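Local structure of NAD_Gly3P_dh, NAD-dependent glycerol-3-phosphate dehydrogenase (Streptosporangium roseum, 5OCM) at the interface of chains A and B. The protein reduces imines to amines as an NADPH-dependent imine reductase, a dimeric relative of the beta-hydroxyacid dehydrogenases. Residues are numbered along the deposited sequence; one frame, centred on the assembly and turned at random. Chains: chain A/B, NAD_Gly3P_dh, NAD-dependent glycerol-3-phosphate dehydrogenase.

Contact 1: the interface of chains A and B. Residues chain A 184-185, 188-189, 197-199; chain B 220, 223-224, 283, 287.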
ATOM      1  N   PHE A 184       1.148  -7.741   1.218  1.00 12.70           N
ATOM      2  CA  PHE A 184       2.565  -7.986   1.439  1.00 13.44           C
ATOM      3  C   PHE A 184       2.792  -9.380   2.062  1.00 12.71           C
ATOM      4  O   PHE A 184       3.683 -10.143   1.611  1.00 13.25           O
ATOM      5  CB  PHE A 184       3.199  -6.939   2.379  1.00 14.79           C
ATOM      6  CG  PHE A 184       4.585  -7.333   2.813  1.00 14.78           C
ATOM      7  CD1 PHE A 184       5.626  -7.288   1.900  1.00 14.45           C
ATOM      8  CD2 PHE A 184       4.815  -7.806   4.063  1.00 15.26           C
ATOM      9  CE1 PHE A 184       6.892  -7.746   2.226  1.00 14.93           C
ATOM     10  CE2 PHE A 184       6.103  -8.236   4.447  1.00 16.84           C
ATOM     11  CZ  PHE A 184       7.142  -8.223   3.503  1.00 16.10           C
ATOM     12  N   LEU A 185       2.000  -9.697   3.065  1.00 12.26           N
ATOM     13  CA  LEU A 185       2.141 -11.006   3.762  1.00 14.40           C
ATOM     14  C   LEU A 185       1.792 -12.184   2.855  1.00 16.59           C
ATOM     15  O   LEU A 185       2.524 -13.199   2.832  1.00 15.37           O
ATOM     16  CB  LEU A 185       1.346 -11.071   5.075  1.00 15.27           C
ATOM     17  CG  LEU A 185       1.806 -10.062   6.168  1.00 14.42           C
ATOM     18  CD1 LEU A 185       0.766 -10.101   7.259  1.00 17.56           C
ATOM     19  CD2 LEU A 185       3.149 -10.333   6.723  1.00 14.70           C
ATOM     20  N   ALA A 188       4.838 -12.477   0.659  1.00 14.67           N
ATOM     21  CA  ALA A 188       5.910 -13.126   1.396  1.00 16.15           C
ATOM     22  C   ALA A 188       5.680 -14.646   1.501  1.00 15.40           C
ATOM     23  O   ALA A 188       6.637 -15.417   1.343  1.00 17.49           O
ATOM     24  CB  ALA A 188       5.998 -12.529   2.781  1.00 16.44           C
ATOM     25  N   ALA A 189       4.443 -15.058   1.753  1.00 15.85           N
ATOM     26  CA  ALA A 189       4.124 -16.488   1.830  1.00 17.24           C
ATOM     27  C   ALA A 189       4.424 -17.173   0.482  1.00 16.82           C
ATOM     28  O   ALA A 189       5.006 -18.273   0.420  1.00 16.90           O
ATOM     29  CB  ALA A 189       2.686 -16.694   2.219  1.00 18.91           C
ATOM     30  N   GLU A 197      13.399 -15.233   1.470  1.00 19.46           N
ATOM     31  CA  GLU A 197      13.035 -14.738   2.839  1.00 21.35           C
ATOM     32  C   GLU A 197      12.186 -13.489   2.727  1.00 19.14           C
ATOM     33  O   GLU A 197      12.353 -12.722   1.809  1.00 18.32           O
ATOM     34  CB  GLU A 197      14.296 -14.454   3.644  1.00 24.15           C
ATOM     35  CG  GLU A 197      15.145 -15.707   3.959  1.00 27.20           C
ATOM     36  CD  GLU A 197      14.428 -16.652   4.925  1.00 35.64           C
ATOM     37  OE1 GLU A 197      14.209 -16.295   6.121  1.00 36.18           O
ATOM     38  OE2 GLU A 197      14.033 -17.743   4.498  1.00 41.83           O
ATOM     39  N   ALA A 198      11.316 -13.268   3.698  1.00 18.30           N
ATOM     40  CA  ALA A 198      10.504 -12.043   3.690  1.00 18.18           C
ATOM     41  C   ALA A 198      11.362 -10.773   3.696  1.00 18.08           C
ATOM     42  O   ALA A 198      11.015  -9.775   3.074  1.00 17.16           O
ATOM     43  CB  ALA A 198       9.571 -12.061   4.860  1.00 17.59           C
ATOM     44  N   THR A 199      12.464 -10.788   4.444  1.00 16.27           N
ATOM     45  CA  THR A 199      13.389  -9.664   4.474  1.00 16.91           C
ATOM     46  C   THR A 199      14.100  -9.404   3.154  1.00 16.54           C
ATOM     47  O   THR A 199      14.510  -8.280   2.886  1.00 15.98           O
ATOM     48  CB  THR A 199      14.436  -9.786   5.612  1.00 19.59           C
ATOM     49  OG1 THR A 199      15.038 -11.083   5.529  1.00 20.50           O
ATOM     50  CG2 THR A 199      13.745  -9.605   6.978  1.00 20.88           C
TER
ATOM     51  N   ALA B 220       8.513  -8.010   8.188  1.00 15.93           N
ATOM     52  CA  ALA B 220       9.285  -8.978   7.423  1.00 16.52           C
ATOM     53  C   ALA B 220      10.316  -9.699   8.317  1.00 16.51           C
ATOM     54  O   ALA B 220      10.533 -10.914   8.217  1.00 16.23           O
ATOM     55  CB  ALA B 220       9.978  -8.308   6.269  1.00 15.95           C
ATOM     56  N   VAL B 223       8.440 -12.211  10.385  1.00 15.87           N
ATOM     57  CA  VAL B 223       8.120 -13.366   9.557  1.00 15.00           C
ATOM     58  C   VAL B 223       9.338 -14.275   9.436  1.00 16.00           C
ATOM     59  O   VAL B 223       9.192 -15.497   9.593  1.00 17.90           O
ATOM     60  CB  VAL B 223       7.607 -12.944   8.175  1.00 16.05           C
ATOM     61  CG1 VAL B 223       7.558 -14.145   7.229  1.00 17.57           C
ATOM     62  CG2 VAL B 223       6.222 -12.299   8.308  1.00 16.34           C
ATOM     63  N   ASP B 224      10.514 -13.726   9.223  1.00 17.17           N
ATOM     64  CA  ASP B 224      11.714 -14.578   9.155  1.00 19.18           C
ATOM     65  C   ASP B 224      12.077 -15.251  10.466  1.00 21.03           C
ATOM     66  O   ASP B 224      12.663 -16.341  10.443  1.00 18.81           O
ATOM     67  CB  ASP B 224      12.853 -13.830   8.538  1.00 21.80           C
ATOM     68  CG  ASP B 224      12.594 -13.568   7.026  1.00 26.57           C
ATOM     69  OD1 ASP B 224      11.771 -14.309   6.381  1.00 31.76           O
ATOM     70  OD2 ASP B 224      13.307 -12.733   6.523  1.00 28.69           O
ATOM     71  N   ILE B 283       0.795 -13.726   8.903  1.00 15.86           N
ATOM     72  CA  ILE B 283       1.463 -14.537   7.903  1.00 16.85           C
ATOM     73  C   ILE B 283       0.936 -15.971   7.901  1.00 19.00           C
ATOM     74  O   ILE B 283       0.805 -16.589   6.821  1.00 18.70           O
ATOM     75  CB  ILE B 283       3.000 -14.529   8.062  1.00 18.72           C
ATOM     76  CG1 ILE B 283       3.708 -15.236   6.913  1.00 18.69           C
ATOM     77  CG2 ILE B 283       3.448 -15.169   9.370  1.00 20.16           C
ATOM     78  CD1 ILE B 283       3.595 -14.544   5.599  1.00 17.71           C
ATOM     79  N   ARG B 287      -0.287 -18.831   4.457  1.00 21.51           N
ATOM     80  CA  ARG B 287       0.554 -19.945   4.087  1.00 26.16           C
ATOM     81  C   ARG B 287      -0.139 -21.118   3.394  1.00 25.48           C
ATOM     82  O   ARG B 287       0.511 -21.876   2.648  1.00 28.75           O
ATOM     83  CB  ARG B 287       1.237 -20.534   5.311  1.00 28.32           C
ATOM     84  CG  ARG B 287       2.161 -19.556   6.028  1.00 30.42           C
ATOM     85  CD  ARG B 287       3.559 -19.642   5.577  1.00 27.66           C
ATOM     86  NE  ARG B 287       4.482 -18.920   6.427  1.00 25.38           N
ATOM     87  CZ  ARG B 287       5.593 -18.339   6.002  1.00 24.87           C
ATOM     88  NH1 ARG B 287       5.945 -18.305   4.693  1.00 24.87           N
ATOM     89  NH2 ARG B 287       6.388 -17.735   6.911  1.00 24.77           N
TER
HETATM   90  O   HOH W   1       4.959 -19.961   2.454  1.00 21.92           O
HETATM   91  O   HOH W   2      13.802 -17.479   8.373  1.00 31.85           O
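B:Asp224 turns its CG anti to the carbonyl carbon (chi1 -69°), which carries the carboxylate off the last turn of helix 198-225 to the start of the same helix in chain A. There A:Thr199 holds OG1 between its backbone N and carbonyl carbon (chi1 51°), bringing the hydroxyl round to the carboxylate. The result is a helix cap supplied by the partner subunit. OD1 of B:Asp224 takes the backbone N-H of A:Ala198 through its syn lone pair at 2.9 Å. The other carboxylate oxygen, OD2, accepts the backbone N-H of A:Thr199, which comes from the syn side but 34° out of the carboxylate plane. OD2 also receives the A:Thr199 hydroxyl OG1, at 2.6 Å and nearly along the C-O axis. Bonds to both oxygens, with OD2 taking two donors, hold the carboxylate against rotation, and its negative charge would be favoured by the N-terminal end of the helix dipole.

A second carboxylate lies close by: A:Glu197 OE1 is 3.2 Å from B:Asp224 OD1. Two unprotonated carboxylates would repel at this distance, so one of them may carry a proton, which the structure alone does not show. Water 2 joins A:Glu197 OE1 to the backbone O of B:Asp224.

Behind this polar cluster the surface is apolar and fine-grained. A:Ala198 CB rests on B:Val223 CG1 at 3.7 Å, while the other branch of B:Val223, CG2, meets A:Leu185 CD2 at 4.0 Å, the two side chains slanting across each other. B:Ala220 CB sits off the tip of the A:Phe184 ring, 4.0 Å from CZ. On helix 165-192 of chain A, the backbone O of A:Leu185 is approached by CD1 of B:Ile283, from helix 283-286. B:Ile283 CG1 also covers one face of the B:Arg287 guanidinium, towards its rim. At that group's edge, in its plane, water 1 lies 3.0 Å from B:Arg287 NH1 and 2.6 Å from the backbone O of A:Ala189.

Contact 2: the interface of chains A and B. Residues chain A 120-121, 132, 174; chain B 207-208.
A:Met120 and B:Trp208 meet at about a right angle where the N-terminal NAD-binding domain of one subunit, of the 6-phosphogluconate dehydrogenase family, touches helix 198-225 of the other. The terminal methyl CE of A:Met120 lies over one face of the indole, 4.0 Å from the centroid of its six-membered ring. Bends at chi2 (-44°) and chi3 fold the thioether back on itself, which places CE over the ring while CB lies near CE3. The backbone O of A:Met120 approaches the indole carbon CZ3 at 3.3 Å. From the neighbouring helix 165-192, A:Leu174 brings its CD2 branch to CZ2 of B:Trp208, 4.0 Å away.

Next to this, the ring of A:Phe132 receives the aliphatic stem of B:Arg207. This arginine is poorly ordered; as modelled, its CG stands over the centre of the A:Phe132 ring at 3.9 Å, and the guanidinium is tentatively placed near parallel to the ring.

Further out, strands 113-120 and 131-136 present A:Met120 and A:Phe132 together, and consecutive positions on one helix supply their two partners. In B:Trp208, CG is anti to the backbone N (chi1 175°), which extends the indole from the helix towards chain A. A:Ala121, A:Leu174 and B:Trp208 line the pocket of 2,2,2-trifluoroacetophenone hydrate, which therefore appears to be built from both subunits, and A:Ala121 N lies 3.8 Å from B:Trp208 CZ3.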
ATOM      1  N   MET A 120      -1.608   8.648  13.320  1.00 14.18           N
ATOM      2  CA  MET A 120      -1.281   7.854  12.136  1.00 15.26           C
ATOM      3  C   MET A 120       0.190   7.462  12.233  1.00 13.48           C
ATOM      4  O   MET A 120       1.029   7.860  11.433  1.00 15.40           O
ATOM      5  CB  MET A 120      -1.582   8.632  10.847  1.00 15.13           C
ATOM      6  CG  MET A 120      -3.008   9.164  10.749  1.00 13.84           C
ATOM      7  SD  MET A 120      -4.357   8.076  11.224  1.00 15.62           S
ATOM      8  CE  MET A 120      -4.013   6.656  10.180  1.00 16.47           C
ATOM      9  N   ALA A 121       0.480   6.696  13.267  1.00 14.07           N
ATOM     10  CA  ALA A 121       1.818   6.283  13.639  1.00 14.15           C
ATOM     11  C   ALA A 121       1.762   5.172  14.648  1.00 14.86           C
ATOM     12  O   ALA A 121       0.782   5.033  15.382  1.00 13.44           O
ATOM     13  CB  ALA A 121       2.578   7.484  14.270  1.00 14.80           C
ATOM     14  N   PHE A 132       2.846  11.148  11.945  1.00 14.53           N
ATOM     15  CA  PHE A 132       1.763  11.899  11.303  1.00 14.77           C
ATOM     16  C   PHE A 132       0.535  11.832  12.212  1.00 13.00           C
ATOM     17  O   PHE A 132       0.155  10.749  12.626  1.00 14.88           O
ATOM     18  CB  PHE A 132       1.577  11.037  10.009  1.00 16.03           C
ATOM     19  CG  PHE A 132       0.571  11.510   9.027  1.00 15.99           C
ATOM     20  CD1 PHE A 132       0.322  12.851   8.833  1.00 17.81           C
ATOM     21  CD2 PHE A 132      -0.048  10.581   8.177  1.00 17.63           C
ATOM     22  CE1 PHE A 132      -0.573  13.258   7.853  1.00 18.70           C
ATOM     23  CE2 PHE A 132      -0.974  10.974   7.253  1.00 18.17           C
ATOM     24  CZ  PHE A 132      -1.198  12.300   7.032  1.00 18.79           C
ATOM     25  N   LEU A 174      -6.544   3.516   7.745  1.00 12.29           N
ATOM     26  CA  LEU A 174      -6.238   2.198   8.313  1.00 11.75           C
ATOM     27  C   LEU A 174      -6.631   1.083   7.347  1.00 12.08           C
ATOM     28  O   LEU A 174      -5.926   0.073   7.255  1.00 13.94           O
ATOM     29  CB  LEU A 174      -6.917   2.018   9.680  1.00 14.31           C
ATOM     30  CG  LEU A 174      -6.440   3.000  10.773  1.00 13.96           C
ATOM     31  CD1 LEU A 174      -7.187   2.707  12.070  1.00 15.87           C
ATOM     32  CD2 LEU A 174      -4.972   2.906  10.986  1.00 13.96           C
TER
ATOM     33  N   ARG B 207       1.120   9.849   2.234  1.00 14.17           N
ATOM     34  CA  ARG B 207       1.954  10.018   3.403  1.00 16.55           C
ATOM     35  C   ARG B 207       1.839   8.836   4.358  1.00 14.97           C
ATOM     36  O   ARG B 207       2.832   8.323   4.913  1.00 15.13           O
ATOM     37  CB  ARG B 207       1.600  11.327   4.108  1.00 21.57           C
ATOM     38  CG  ARG B 207       2.471  11.523   5.327  1.00 25.78           C
ATOM     39  CD  ARG B 207       3.082  12.873   5.534  1.00 33.91           C
ATOM     40  NE  ARG B 207       3.953  12.765   6.706  1.00 34.52           N
ATOM     41  CZ  ARG B 207       4.335  13.822   7.449  1.00 45.18           C
ATOM     42  NH1 ARG B 207       3.911  15.052   7.118  1.00 44.68           N
ATOM     43  NH2 ARG B 207       5.130  13.634   8.518  1.00 47.39           N
ATOM     44  N   TRP B 208       0.628   8.335   4.523  1.00 14.91           N
ATOM     45  CA  TRP B 208       0.395   7.155   5.349  1.00 14.71           C
ATOM     46  C   TRP B 208       1.022   5.878   4.760  1.00 15.67           C
ATOM     47  O   TRP B 208       1.641   5.065   5.463  1.00 16.59           O
ATOM     48  CB  TRP B 208      -1.095   7.006   5.610  1.00 13.57           C
ATOM     49  CG  TRP B 208      -1.479   5.798   6.343  1.00 12.47           C
ATOM     50  CD1 TRP B 208      -2.366   4.843   5.911  1.00 14.16           C
ATOM     51  CD2 TRP B 208      -1.056   5.370   7.647  1.00 13.50           C
ATOM     52  NE1 TRP B 208      -2.473   3.862   6.837  1.00 12.36           N
ATOM     53  CE2 TRP B 208      -1.678   4.141   7.907  1.00 12.39           C
ATOM     54  CE3 TRP B 208      -0.180   5.895   8.607  1.00 12.94           C
ATOM     55  CZ2 TRP B 208      -1.522   3.460   9.127  1.00 12.53           C
ATOM     56  CZ3 TRP B 208       0.022   5.184   9.803  1.00 13.84           C
ATOM     57  CH2 TRP B 208      -0.658   3.963  10.041  1.00 12.61           C
TER

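The C-alpha centres of contact 1 and contact 2 lie about 22 Å apart, and both draw on the same two long helices. Helix 198-225 of chain B supplies B:Arg207 and B:Trp208 to contact 2 and, farther along, B:Ala220, B:Val223 and B:Asp224 to contact 1. Helix 165-192 of chain A likewise runs from A:Leu174 in contact 2 to A:Ala189 in contact 1. Contact 1 joins the helical parts of the two subunits, whereas contact 2 brings a helix against the partner's nucleotide-binding domain. Because contact 2 includes pocket residues of both chains, pairing of the subunits probably completes each active site; two-fold symmetry repeats both contacts.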